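PDB 3HL6: pathogenicity island protein from Staphylococcus aureus subsp. aureus, which is of unknown function but is encoded on a staphylococcal pathogenicity island and assembles as a pair of identical chains. Local coordinates for residues 6-9 against 15-18; 19-24 against 71-76; 43-48 against 54-59; 99-104 against 171-176. One frame throughout, in Å; residues are numbered along the deposited sequence.

Three of the four contacts cluster in the N-terminal part of the chain, around a mixed five-stranded sheet and helix 13-30; contact 4 lies beyond them among the helices. Contacts 1 and 2 have centres about 12 Å apart and share helix 13-30, the first at its opening turns and the second further along. Contact 3 is the hairpin of strands 44-49 and 52-57, lying in sequence between the two halves of contact 2; it touches contact 1 through Leu17 and Tyr46, and contact 2 through Tyr21 and Met48. Contact 4 is about 17 Å from contact 3, centre to centre, without touching it. Sheet-and-helix packing thus gives way to helix-against-helix packing along the chain.

Contact 1 of 4, residues 6-9 against 15-18; sequences IVNE and GTLL
The hydroxyl OG1 of Thr16 is gripped twice by the loop segment 6-9. It donates to the side-chain oxygen of Asn8, with OG1 to OD1 at 3.1 Å, and accepts the backbone amide of Glu9, with N to OG1 also at 3.1 Å and an N-H...O angle of 152°. The hydroxyl reaches Asn8 from above the carbonyl plane, 39° out of it, so it does not point along a lone pair of OD1. Thr16 and Asn8 cross at about a right angle. The other branch of Thr16 makes the apolar half of the contact: with CG2 anti to its own backbone N (OG1 at chi1 -62°), the methyl meets Ile6 end to end, CG2 to CD1 at 3.8 Å. One short side chain on the helix thereby serves both polar and apolar neighbours. Ile6 closes strand 4-6, and helix 13-30 carries the chain from there to the parallel neighbouring strand 33-37, a beta-alpha-beta crossover; Thr16 also rests on Leu37 of that strand. Thr16 is thus fitted between the first strand's exit loop and the sheet. Glu9 adds its own tie to the helix: its carboxylate forms a salt bridge with Arg19 and a hydrogen bond with Tyr20. For the buried Thr16 hydroxyl, the donor and acceptor roles are both used, and the two bonds, roughly at right angles at OG1, limit how it can turn; the loop is pinned to the helix through a backbone amide as well as a side chain.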
loop_
_atom_site.group_PDB
_atom_site.type_symbol
_atom_site.label_atom_id
_atom_site.label_comp_id
_atom_site.label_asym_id
_atom_site.label_seq_id
_atom_site.Cartn_x
_atom_site.Cartn_y
_atom_site.Cartn_z
ATOM N N ILE B 6 10.620 2.834 -15.642
ATOM C CA ILE B 6 9.431 3.606 -15.405
ATOM C C ILE B 6 9.670 4.606 -14.289
ATOM O O ILE B 6 10.587 4.436 -13.485
ATOM C CB ILE B 6 8.186 2.718 -15.174
ATOM C CG1 ILE B 6 7.875 2.579 -13.700
ATOM C CG2 ILE B 6 8.312 1.378 -15.870
ATOM C CD1 ILE B 6 6.711 3.449 -13.331
ATOM N N VAL B 7 8.879 5.673 -14.288
ATOM C CA VAL B 7 9.067 6.805 -13.377
ATOM C C VAL B 7 8.187 6.667 -12.126
ATOM O O VAL B 7 7.027 6.256 -12.218
ATOM C CB VAL B 7 8.731 8.159 -14.088
ATOM C CG1 VAL B 7 8.383 9.234 -13.078
ATOM C CG2 VAL B 7 9.895 8.620 -14.940
ATOM N N ASN B 8 8.743 7.028 -10.974
ATOM C CA ASN B 8 8.074 6.902 -9.688
ATOM C C ASN B 8 6.810 7.730 -9.544
ATOM O O ASN B 8 6.821 8.934 -9.761
ATOM C CB ASN B 8 9.047 7.303 -8.585
ATOM C CG ASN B 8 9.648 6.108 -7.885
ATOM O OD1 ASN B 8 8.970 5.441 -7.089
ATOM N ND2 ASN B 8 10.910 5.807 -8.192
ATOM N N GLU B 9 5.716 7.088 -9.156
ATOM C CA GLU B 9 4.446 7.796 -8.967
ATOM C C GLU B 9 4.009 7.939 -7.495
ATOM O O GLU B 9 2.949 8.500 -7.223
ATOM C CB GLU B 9 3.322 7.166 -9.806
ATOM C CG GLU B 9 3.762 6.744 -11.185
ATOM C CD GLU B 9 2.847 5.703 -11.811
ATOM O OE1 GLU B 9 2.028 5.064 -11.086
ATOM O OE2 GLU B 9 2.966 5.517 -13.047
ATOM N N GLY B 15 4.990 1.312 -3.217
ATOM C CA GLY B 15 3.760 1.761 -3.881
ATOM C C GLY B 15 3.705 1.736 -5.417
ATOM O O GLY B 15 2.712 1.297 -5.988
ATOM N N THR B 16 4.747 2.237 -6.091
ATOM C CA THR B 16 4.791 2.256 -7.546
ATOM C C THR B 16 4.820 0.803 -7.978
ATOM O O THR B 16 4.182 0.417 -8.937
ATOM C CB THR B 16 6.084 2.968 -8.100
ATOM O OG1 THR B 16 6.138 4.338 -7.698
ATOM C CG2 THR B 16 6.159 2.890 -9.622
ATOM N N LEU B 17 5.569 -0.012 -7.260
ATOM C CA LEU B 17 5.633 -1.449 -7.547
ATOM C C LEU B 17 4.292 -2.178 -7.341
ATOM O O LEU B 17 3.938 -3.041 -8.146
ATOM C CB LEU B 17 6.688 -2.116 -6.683
ATOM C CG LEU B 17 8.124 -1.884 -7.103
ATOM C CD1 LEU B 17 9.060 -2.396 -6.012
ATOM C CD2 LEU B 17 8.398 -2.580 -8.459
ATOM N N LEU B 18 3.555 -1.834 -6.288
ATOM C CA LEU B 18 2.254 -2.458 -6.042
ATOM C C LEU B 18 1.312 -2.105 -7.181
ATOM O O LEU B 18 0.564 -2.940 -7.668
ATOM C CB LEU B 18 1.660 -2.020 -4.670
ATOM C CG LEU B 18 0.406 -2.739 -4.116
ATOM C CD1 LEU B 18 0.687 -4.208 -3.990
ATOM C CD2 LEU B 18 -0.086 -2.189 -2.738
#

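Contact 2 of 4, residues 19-24 against 71-76; sequences RYYTGL and ASPKHT
Tyr21 of helix 13-30 lays one face of its ring against Ala71, whose CB sits almost directly over the centre, 4.2 Å from the centroid and 10° off the ring normal. This is a CH-pi contact between the helix and the last residue of strand 68-71. Tyr21 holds its ring out from the helix with CG anti to the backbone N (chi1 174°), which carries the aromatic group to the loop that follows the strand. Along one flank Thr76 approaches obliquely, its methyl CG2 being 3.9 Å from Tyr21 CE1. Towards the end of the ring Pro73 lies crosswise, its N near the ring plane. The loop is shaped by a type I beta turn from Ser72 to His75, in which His75 N donates to Ser72 O at 2.8 Å. The phenol OH has its hydrogen-bond partner in Ser51 O, in the hairpin between strands 44-49 and 52-57. At the edge of this contact lies the second subunit: Thr22 bonds through OG1 to Thr76 of the second subunit, and Arg19 forms a salt bridge with Glu77 of the second subunit. The OH bond to Ser51 thus anchors the end of the ring, while Ala71 over one face limits its turn, and charged and hydroxyl groups beside it serve the subunit interface.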
loop_
_atom_site.group_PDB
_atom_site.type_symbol
_atom_site.label_atom_id
_atom_site.label_comp_id
_atom_site.label_asym_id
_atom_site.label_seq_id
_atom_site.Cartn_x
_atom_site.Cartn_y
_atom_site.Cartn_z
ATOM N N ARG B 19 1.373 -0.861 -7.637
ATOM C CA ARG B 19 0.472 -0.426 -8.699
ATOM C C ARG B 19 0.754 -1.094 -10.049
ATOM O O ARG B 19 -0.153 -1.406 -10.828
ATOM C CB ARG B 19 0.532 1.087 -8.892
ATOM C CG ARG B 19 -0.512 1.519 -9.877
ATOM C CD ARG B 19 -0.400 2.922 -10.289
ATOM N NE ARG B 19 -1.360 3.171 -11.359
ATOM C CZ ARG B 19 -1.040 3.445 -12.622
ATOM N NH1 ARG B 19 0.237 3.532 -12.991
ATOM N NH2 ARG B 19 -2.005 3.640 -13.509
ATOM N N TYR B 20 2.021 -1.285 -10.359
ATOM C CA TYR B 20 2.314 -1.907 -11.632
ATOM C C TYR B 20 2.053 -3.385 -11.498
ATOM O O TYR B 20 1.614 -4.008 -12.437
ATOM C CB TYR B 20 3.723 -1.528 -12.144
ATOM C CG TYR B 20 3.658 -0.163 -12.816
ATOM C CD1 TYR B 20 3.387 -0.048 -14.178
ATOM C CD2 TYR B 20 3.782 1.013 -12.076
ATOM C CE1 TYR B 20 3.274 1.197 -14.798
ATOM C CE2 TYR B 20 3.672 2.276 -12.685
ATOM C CZ TYR B 20 3.411 2.357 -14.053
ATOM O OH TYR B 20 3.291 3.593 -14.686
ATOM N N TYR B 21 2.272 -3.937 -10.311
ATOM C CA TYR B 21 2.105 -5.365 -10.142
ATOM C C TYR B 21 0.683 -5.783 -10.455
ATOM O O TYR B 21 0.440 -6.717 -11.211
ATOM C CB TYR B 21 2.472 -5.817 -8.731
ATOM C CG TYR B 21 2.154 -7.271 -8.518
ATOM C CD1 TYR B 21 1.186 -7.662 -7.600
ATOM C CD2 TYR B 21 2.785 -8.252 -9.254
ATOM C CE1 TYR B 21 0.883 -8.965 -7.401
ATOM C CE2 TYR B 21 2.482 -9.566 -9.067
ATOM C CZ TYR B 21 1.518 -9.911 -8.119
ATOM O OH TYR B 21 1.178 -11.218 -7.911
ATOM N N THR B 22 -0.273 -5.082 -9.881
ATOM C CA THR B 22 -1.636 -5.340 -10.237
ATOM C C THR B 22 -1.870 -4.942 -11.685
ATOM O O THR B 22 -2.469 -5.680 -12.452
ATOM C CB THR B 22 -2.566 -4.561 -9.330
ATOM O OG1 THR B 22 -2.358 -3.162 -9.571
ATOM C CG2 THR B 22 -2.266 -4.894 -7.878
ATOM N N GLY B 23 -1.383 -3.780 -12.074
ATOM C CA GLY B 23 -1.457 -3.378 -13.472
ATOM C C GLY B 23 -1.096 -4.472 -14.472
ATOM O O GLY B 23 -1.826 -4.698 -15.431
ATOM N N LEU B 24 0.028 -5.146 -14.248
ATOM C CA LEU B 24 0.618 -6.014 -15.260
ATOM C C LEU B 24 0.309 -7.496 -15.048
ATOM O O LEU B 24 0.819 -8.352 -15.780
ATOM C CB LEU B 24 2.121 -5.796 -15.315
ATOM C CG LEU B 24 2.453 -4.434 -15.919
ATOM C CD1 LEU B 24 3.904 -4.051 -15.639
ATOM C CD2 LEU B 24 2.138 -4.441 -17.409
ATOM N N ALA B 71 6.343 -10.528 -4.645
ATOM C CA ALA B 71 4.890 -10.559 -4.558
ATOM C C ALA B 71 4.276 -11.734 -5.319
ATOM O O ALA B 71 4.738 -12.102 -6.405
ATOM C CB ALA B 71 4.308 -9.249 -5.028
ATOM N N SER B 72 3.231 -12.327 -4.741
ATOM C CA SER B 72 2.319 -13.149 -5.536
ATOM C C SER B 72 0.900 -12.660 -5.326
ATOM O O SER B 72 0.680 -11.819 -4.472
ATOM C CB SER B 72 2.504 -14.635 -5.258
ATOM O OG SER B 72 2.470 -14.917 -3.884
ATOM N N PRO B 73 -0.041 -13.061 -6.192
ATOM C CA PRO B 73 -1.433 -12.624 -6.123
ATOM C C PRO B 73 -2.033 -12.622 -4.711
ATOM O O PRO B 73 -2.760 -11.685 -4.359
ATOM C CB PRO B 73 -2.187 -13.620 -6.996
ATOM C CG PRO B 73 -1.230 -14.102 -7.973
ATOM C CD PRO B 73 0.232 -13.769 -7.597
ATOM N N LYS B 74 -1.750 -13.642 -3.914
ATOM C CA LYS B 74 -2.395 -13.746 -2.602
ATOM C C LYS B 74 -1.437 -13.243 -1.531
ATOM O O LYS B 74 -1.720 -13.324 -0.327
ATOM C CB LYS B 74 -2.812 -15.201 -2.313
ATOM C CG LYS B 74 -3.906 -15.740 -3.239
ATOM C CD LYS B 74 -4.721 -16.826 -2.530
ATOM C CE LYS B 74 -4.941 -16.462 -1.026
ATOM N NZ LYS B 74 -4.696 -17.646 -0.084
ATOM N N HIS B 75 -0.291 -12.742 -1.979
ATOM C CA HIS B 75 0.749 -12.315 -1.063
ATOM C C HIS B 75 1.335 -10.985 -1.519
ATOM O O HIS B 75 2.440 -10.915 -2.099
ATOM C CB HIS B 75 1.824 -13.402 -0.902
ATOM C CG HIS B 75 1.313 -14.635 -0.213
ATOM N ND1 HIS B 75 1.004 -14.666 1.136
ATOM C CD2 HIS B 75 0.993 -15.862 -0.698
ATOM C CE1 HIS B 75 0.541 -15.865 1.453
ATOM N NE2 HIS B 75 0.518 -16.605 0.358
ATOM N N THR B 76 0.559 -9.936 -1.283
ATOM C CA THR B 76 1.022 -8.592 -1.519
ATOM C C THR B 76 1.395 -7.906 -0.206
ATOM O O THR B 76 1.935 -6.811 -0.215
ATOM C CB THR B 76 -0.039 -7.755 -2.224
ATOM O OG1 THR B 76 -1.336 -8.120 -1.729
ATOM C CG2 THR B 76 0.015 -7.995 -3.747
#

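Contact 3 of 4, residues 43-48 against 54-59; sequences DMVYVM and FSHVYI
Met44 passes Ser55 and crosses Val57 of the partner strand obliquely. Its CB lies 3.6 Å from Ser55 OG; CG, next along, packs on Val57 CG1 at 4.1 Å; and SD comes to 3.3 Å from Ser55 OG. Beyond CG the chain is extended, and the side chain also packs on Tyr160 and Ala163 of helix 152-163. Tyr46 lies on the same face as Ser55, and its CD2 touches Ser55 CB at 3.9 Å; the phenol OH is bound by Asp40. These residues belong to a beta hairpin of strands 44-49 and 52-57, the third and fourth strands of the mixed sheet; the segments 44-48 and 54-57 run 163° apart, nearly antiparallel. Val45 faces His56, and Val47 faces Phe54, in hydrogen-bonded pairs. Val45 N reaches His56 O at 2.9 Å, and Phe54 N reaches Val47 O at 2.8 Å. On the other face of the sheet, Val45 and His56 lie side by side and point the same way. His56 has CG between its backbone N and carbonyl carbon (chi1 74°), a turn that lays the imidazole beside Val45, whose CB sits over the ring face 4.1 Å from the centroid. ND1 of that ring is bonded to Ser67 OG. Past the strand ends, Tyr58 N donates to Asp43 O at 3.1 Å, in a less straight bond of 138° at the hydrogen.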
loop_
_atom_site.group_PDB
_atom_site.type_symbol
_atom_site.label_atom_id
_atom_site.label_comp_id
_atom_site.label_asym_id
_atom_site.label_seq_id
_atom_site.Cartn_x
_atom_site.Cartn_y
_atom_site.Cartn_z
ATOM N N ASP B 43 18.828 -0.181 -7.273
ATOM C CA ASP B 43 19.194 -0.515 -8.625
ATOM C C ASP B 43 18.695 -1.897 -9.031
ATOM O O ASP B 43 19.450 -2.730 -9.535
ATOM C CB ASP B 43 20.693 -0.492 -8.722
ATOM C CG ASP B 43 21.174 -0.140 -10.095
ATOM O OD1 ASP B 43 20.381 -0.234 -11.066
ATOM O OD2 ASP B 43 22.368 0.230 -10.178
ATOM N N MET B 44 17.416 -2.148 -8.815
ATOM C CA MET B 44 16.916 -3.497 -8.977
ATOM C C MET B 44 16.435 -3.669 -10.396
ATOM O O MET B 44 15.965 -2.712 -11.019
ATOM C CB MET B 44 15.777 -3.778 -7.991
ATOM C CG MET B 44 16.230 -3.900 -6.547
ATOM S SD MET B 44 14.810 -3.815 -5.436
ATOM C CE MET B 44 15.561 -3.939 -3.816
ATOM N N VAL B 45 16.546 -4.890 -10.902
ATOM C CA VAL B 45 15.827 -5.292 -12.102
ATOM C C VAL B 45 14.555 -6.056 -11.704
ATOM O O VAL B 45 14.615 -7.049 -10.968
ATOM C CB VAL B 45 16.748 -6.172 -12.991
ATOM C CG1 VAL B 45 15.990 -6.760 -14.192
ATOM C CG2 VAL B 45 17.958 -5.366 -13.440
ATOM N N TYR B 46 13.403 -5.591 -12.174
ATOM C CA TYR B 46 12.130 -6.215 -11.775
ATOM C C TYR B 46 11.523 -7.006 -12.909
ATOM O O TYR B 46 11.465 -6.539 -14.037
ATOM C CB TYR B 46 11.103 -5.170 -11.319
ATOM C CG TYR B 46 11.619 -4.216 -10.273
ATOM C CD1 TYR B 46 12.279 -3.042 -10.645
ATOM C CD2 TYR B 46 11.455 -4.482 -8.907
ATOM C CE1 TYR B 46 12.750 -2.160 -9.694
ATOM C CE2 TYR B 46 11.925 -3.595 -7.942
ATOM C CZ TYR B 46 12.579 -2.440 -8.348
ATOM O OH TYR B 46 13.058 -1.541 -7.415
ATOM N N VAL B 47 11.036 -8.200 -12.602
ATOM C CA VAL B 47 10.431 -9.039 -13.602
ATOM C C VAL B 47 9.054 -9.476 -13.128
ATOM O O VAL B 47 8.887 -9.925 -11.987
ATOM C CB VAL B 47 11.316 -10.257 -13.889
ATOM C CG1 VAL B 47 10.540 -11.302 -14.655
ATOM C CG2 VAL B 47 12.580 -9.832 -14.665
ATOM N N MET B 48 8.066 -9.324 -14.007
ATOM C CA MET B 48 6.735 -9.860 -13.791
ATOM C C MET B 48 6.601 -11.075 -14.652
ATOM O O MET B 48 6.538 -10.968 -15.855
ATOM C CB MET B 48 5.683 -8.865 -14.250
ATOM C CG MET B 48 5.537 -7.659 -13.387
ATOM S SD MET B 48 4.274 -7.951 -12.138
ATOM C CE MET B 48 3.065 -8.940 -13.017
ATOM N N PHE B 54 9.419 -10.395 -9.322
ATOM C CA PHE B 54 10.744 -10.801 -8.834
ATOM C C PHE B 54 11.677 -9.616 -8.957
ATOM O O PHE B 54 11.413 -8.687 -9.717
ATOM C CB PHE B 54 11.326 -11.972 -9.646
ATOM C CG PHE B 54 10.502 -13.211 -9.592
ATOM C CD1 PHE B 54 10.665 -14.123 -8.569
ATOM C CD2 PHE B 54 9.550 -13.453 -10.550
ATOM C CE1 PHE B 54 9.899 -15.232 -8.511
ATOM C CE2 PHE B 54 8.784 -14.567 -10.508
ATOM C CZ PHE B 54 8.951 -15.457 -9.497
ATOM N N SER B 55 12.784 -9.671 -8.237
ATOM C CA SER B 55 13.683 -8.555 -8.185
ATOM C C SER B 55 15.077 -9.031 -7.800
ATOM O O SER B 55 15.232 -9.999 -7.049
ATOM C CB SER B 55 13.174 -7.537 -7.191
ATOM O OG SER B 55 14.263 -6.830 -6.683
ATOM N N HIS B 56 16.093 -8.381 -8.362
ATOM C CA HIS B 56 17.474 -8.620 -7.948
ATOM C C HIS B 56 18.236 -7.345 -8.193
ATOM O O HIS B 56 18.058 -6.687 -9.219
ATOM C CB HIS B 56 18.106 -9.826 -8.683
ATOM C CG HIS B 56 18.449 -9.550 -10.107
ATOM N ND1 HIS B 56 17.644 -9.943 -11.159
ATOM C CD2 HIS B 56 19.501 -8.899 -10.662
ATOM C CE1 HIS B 56 18.178 -9.536 -12.298
ATOM N NE2 HIS B 56 19.301 -8.898 -12.021
ATOM N N VAL B 57 19.059 -6.962 -7.235
ATOM C CA VAL B 57 19.912 -5.811 -7.473
ATOM C C VAL B 57 20.834 -6.208 -8.594
ATOM O O VAL B 57 21.164 -7.381 -8.782
ATOM C CB VAL B 57 20.739 -5.359 -6.242
ATOM C CG1 VAL B 57 19.826 -5.046 -5.075
ATOM C CG2 VAL B 57 21.768 -6.407 -5.870
ATOM N N TYR B 58 21.235 -5.220 -9.368
ATOM C CA TYR B 58 21.964 -5.507 -10.564
ATOM C C TYR B 58 23.444 -5.673 -10.196
ATOM O O TYR B 58 24.010 -4.838 -9.511
ATOM C CB TYR B 58 21.680 -4.399 -11.557
ATOM C CG TYR B 58 22.782 -4.129 -12.524
ATOM C CD1 TYR B 58 22.824 -4.783 -13.751
ATOM C CD2 TYR B 58 23.769 -3.203 -12.223
ATOM C CE1 TYR B 58 23.832 -4.532 -14.649
ATOM C CE2 TYR B 58 24.769 -2.943 -13.109
ATOM C CZ TYR B 58 24.798 -3.610 -14.320
ATOM O OH TYR B 58 25.810 -3.344 -15.194
ATOM N N ILE B 59 24.032 -6.800 -10.581
ATOM C CA ILE B 59 25.466 -7.024 -10.396
ATOM C C ILE B 59 26.187 -7.137 -11.744
ATOM O O ILE B 59 25.837 -7.979 -12.592
ATOM C CB ILE B 59 25.780 -8.307 -9.581
ATOM C CG1 ILE B 59 24.693 -8.605 -8.528
ATOM C CG2 ILE B 59 27.213 -8.254 -9.012
ATOM C CD1 ILE B 59 24.849 -7.886 -7.224
#

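Contact 4 of 4, residues 99-104 against 171-176; sequences SISDMM and PELVEG
With CG anti to its backbone N (chi1 178°) and the rest of the chain extended, Met104 reaches away from helix 100-109 and sets its sulfur on the side chain of Leu173. SD lies 3.9 Å from Leu173 CG. The two side chains slide past each other in opposite directions, so the thioether runs alongside the leucine rather than butting against it. Leu173 in turn spreads its CD2 branch back to the first turn of the other helix, where the methyl rests 4.0 Å from Ser101 CB and 4.1 Å from Ser101 O. Its CG and one methyl thus bridge Met104 and Ser101, which stand one turn apart on the same helical face. The contact is entirely van der Waals, with no hydrogen bond between the segments, and the nearest CA atoms, those of Met104 and Leu173, are 7.5 Å apart. The start of helix 100-109 is capped by Ser99 at the N-cap, whose OG accepts a weak bond from Asp102 N at 3.4 Å. Asp102 OD1 bonds to Tyr208 OH of helix 191-208, while Leu173 and Ser101 also pack on Tyr208. Met104 also meets Leu159 and Leu162 of helix 152-163, and Ile166 of the following loop adds to the same apolar cluster. The opening turns of helices 100-109 and 171-184 therefore meet where helices 152-163 and 191-208 also come in, with strand 90-92 reached through Ile100 and Met103.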
loop_
_atom_site.group_PDB
_atom_site.type_symbol
_atom_site.label_atom_id
_atom_site.label_comp_id
_atom_site.label_asym_id
_atom_site.label_seq_id
_atom_site.Cartn_x
_atom_site.Cartn_y
_atom_site.Cartn_z
ATOM N N SER B 99 12.635 1.593 12.785
ATOM C CA SER B 99 12.481 2.153 11.469
ATOM C C SER B 99 12.798 1.105 10.407
ATOM O O SER B 99 13.428 0.075 10.693
ATOM C CB SER B 99 13.413 3.357 11.286
ATOM O OG SER B 99 14.739 2.938 11.073
ATOM N N ILE B 100 12.392 1.380 9.169
ATOM C CA ILE B 100 12.502 0.375 8.149
ATOM C C ILE B 100 13.978 0.074 7.858
ATOM O O ILE B 100 14.329 -1.071 7.562
ATOM C CB ILE B 100 11.709 0.731 6.859
ATOM C CG1 ILE B 100 11.788 -0.445 5.849
ATOM C CG2 ILE B 100 12.183 2.082 6.267
ATOM C CD1 ILE B 100 10.579 -0.565 4.902
ATOM N N SER B 101 14.842 1.077 7.987
ATOM C CA SER B 101 16.268 0.848 7.778
ATOM C C SER B 101 16.884 -0.060 8.843
ATOM O O SER B 101 17.585 -1.035 8.518
ATOM C CB SER B 101 17.032 2.165 7.653
ATOM O OG SER B 101 16.468 2.927 6.605
ATOM N N ASP B 102 16.619 0.229 10.107
ATOM C CA ASP B 102 17.091 -0.669 11.160
ATOM C C ASP B 102 16.446 -2.046 11.080
ATOM O O ASP B 102 17.085 -3.065 11.387
ATOM C CB ASP B 102 16.801 -0.098 12.538
ATOM C CG ASP B 102 17.597 1.145 12.818
ATOM O OD1 ASP B 102 18.645 1.304 12.167
ATOM O OD2 ASP B 102 17.162 1.941 13.679
ATOM N N MET B 103 15.191 -2.083 10.654
ATOM C CA MET B 103 14.572 -3.360 10.414
ATOM C C MET B 103 15.373 -4.160 9.411
ATOM O O MET B 103 15.585 -5.374 9.602
ATOM C CB MET B 103 13.147 -3.214 9.946
ATOM C CG MET B 103 12.469 -4.564 9.840
ATOM S SD MET B 103 12.202 -5.361 11.430
ATOM C CE MET B 103 11.490 -6.932 10.942
ATOM N N MET B 104 15.830 -3.496 8.349
ATOM C CA MET B 104 16.554 -4.213 7.304
ATOM C C MET B 104 17.961 -4.553 7.787
ATOM O O MET B 104 18.442 -5.658 7.582
ATOM C CB MET B 104 16.550 -3.414 5.999
ATOM C CG MET B 104 17.308 -4.047 4.877
ATOM S SD MET B 104 17.409 -3.114 3.329
ATOM C CE MET B 104 18.266 -4.340 2.374
ATOM N N PRO B 171 24.933 3.537 2.628
ATOM C CA PRO B 171 25.554 2.654 1.629
ATOM C C PRO B 171 25.635 1.215 2.109
ATOM O O PRO B 171 25.805 0.302 1.305
ATOM C CB PRO B 171 26.967 3.222 1.496
ATOM C CG PRO B 171 26.868 4.639 1.996
ATOM C CD PRO B 171 25.861 4.597 3.081
ATOM N N GLU B 172 25.517 1.022 3.418
ATOM C CA GLU B 172 25.711 -0.290 4.033
ATOM C C GLU B 172 24.503 -1.214 3.863
ATOM O O GLU B 172 24.629 -2.438 3.910
ATOM C CB GLU B 172 26.039 -0.136 5.519
ATOM C CG GLU B 172 27.410 0.503 5.801
ATOM C CD GLU B 172 27.306 1.862 6.468
ATOM O OE1 GLU B 172 26.289 2.547 6.275
ATOM O OE2 GLU B 172 28.240 2.257 7.196
ATOM N N LEU B 173 23.331 -0.643 3.652
ATOM C CA LEU B 173 22.220 -1.451 3.213
ATOM C C LEU B 173 22.366 -1.846 1.738
ATOM O O LEU B 173 22.290 -3.020 1.391
ATOM C CB LEU B 173 20.917 -0.704 3.472
ATOM C CG LEU B 173 20.213 -0.898 4.817
ATOM C CD1 LEU B 173 21.072 -1.643 5.855
ATOM C CD2 LEU B 173 19.768 0.441 5.327
ATOM N N VAL B 174 22.613 -0.872 0.874
ATOM C CA VAL B 174 23.016 -1.143 -0.513
ATOM C C VAL B 174 24.131 -2.187 -0.695
ATOM O O VAL B 174 23.954 -3.174 -1.386
ATOM C CB VAL B 174 23.419 0.153 -1.242
ATOM C CG1 VAL B 174 23.283 -0.032 -2.714
ATOM C CG2 VAL B 174 22.554 1.337 -0.776
ATOM N N GLU B 175 25.297 -1.982 -0.105
ATOM C CA GLU B 175 26.376 -2.931 -0.310
ATOM C C GLU B 175 25.983 -4.287 0.305
ATOM O O GLU B 175 26.153 -5.342 -0.315
ATOM C CB GLU B 175 27.671 -2.379 0.285
ATOM C CG GLU B 175 28.930 -3.216 0.005
ATOM C CD GLU B 175 29.248 -3.325 -1.491
ATOM O OE1 GLU B 175 28.632 -2.563 -2.286
ATOM O OE2 GLU B 175 30.115 -4.174 -1.863
ATOM N N GLY B 176 25.439 -4.257 1.519
ATOM C CA GLY B 176 24.886 -5.461 2.146
ATOM C C GLY B 176 23.988 -6.324 1.285
ATOM O O GLY B 176 24.185 -7.535 1.186
#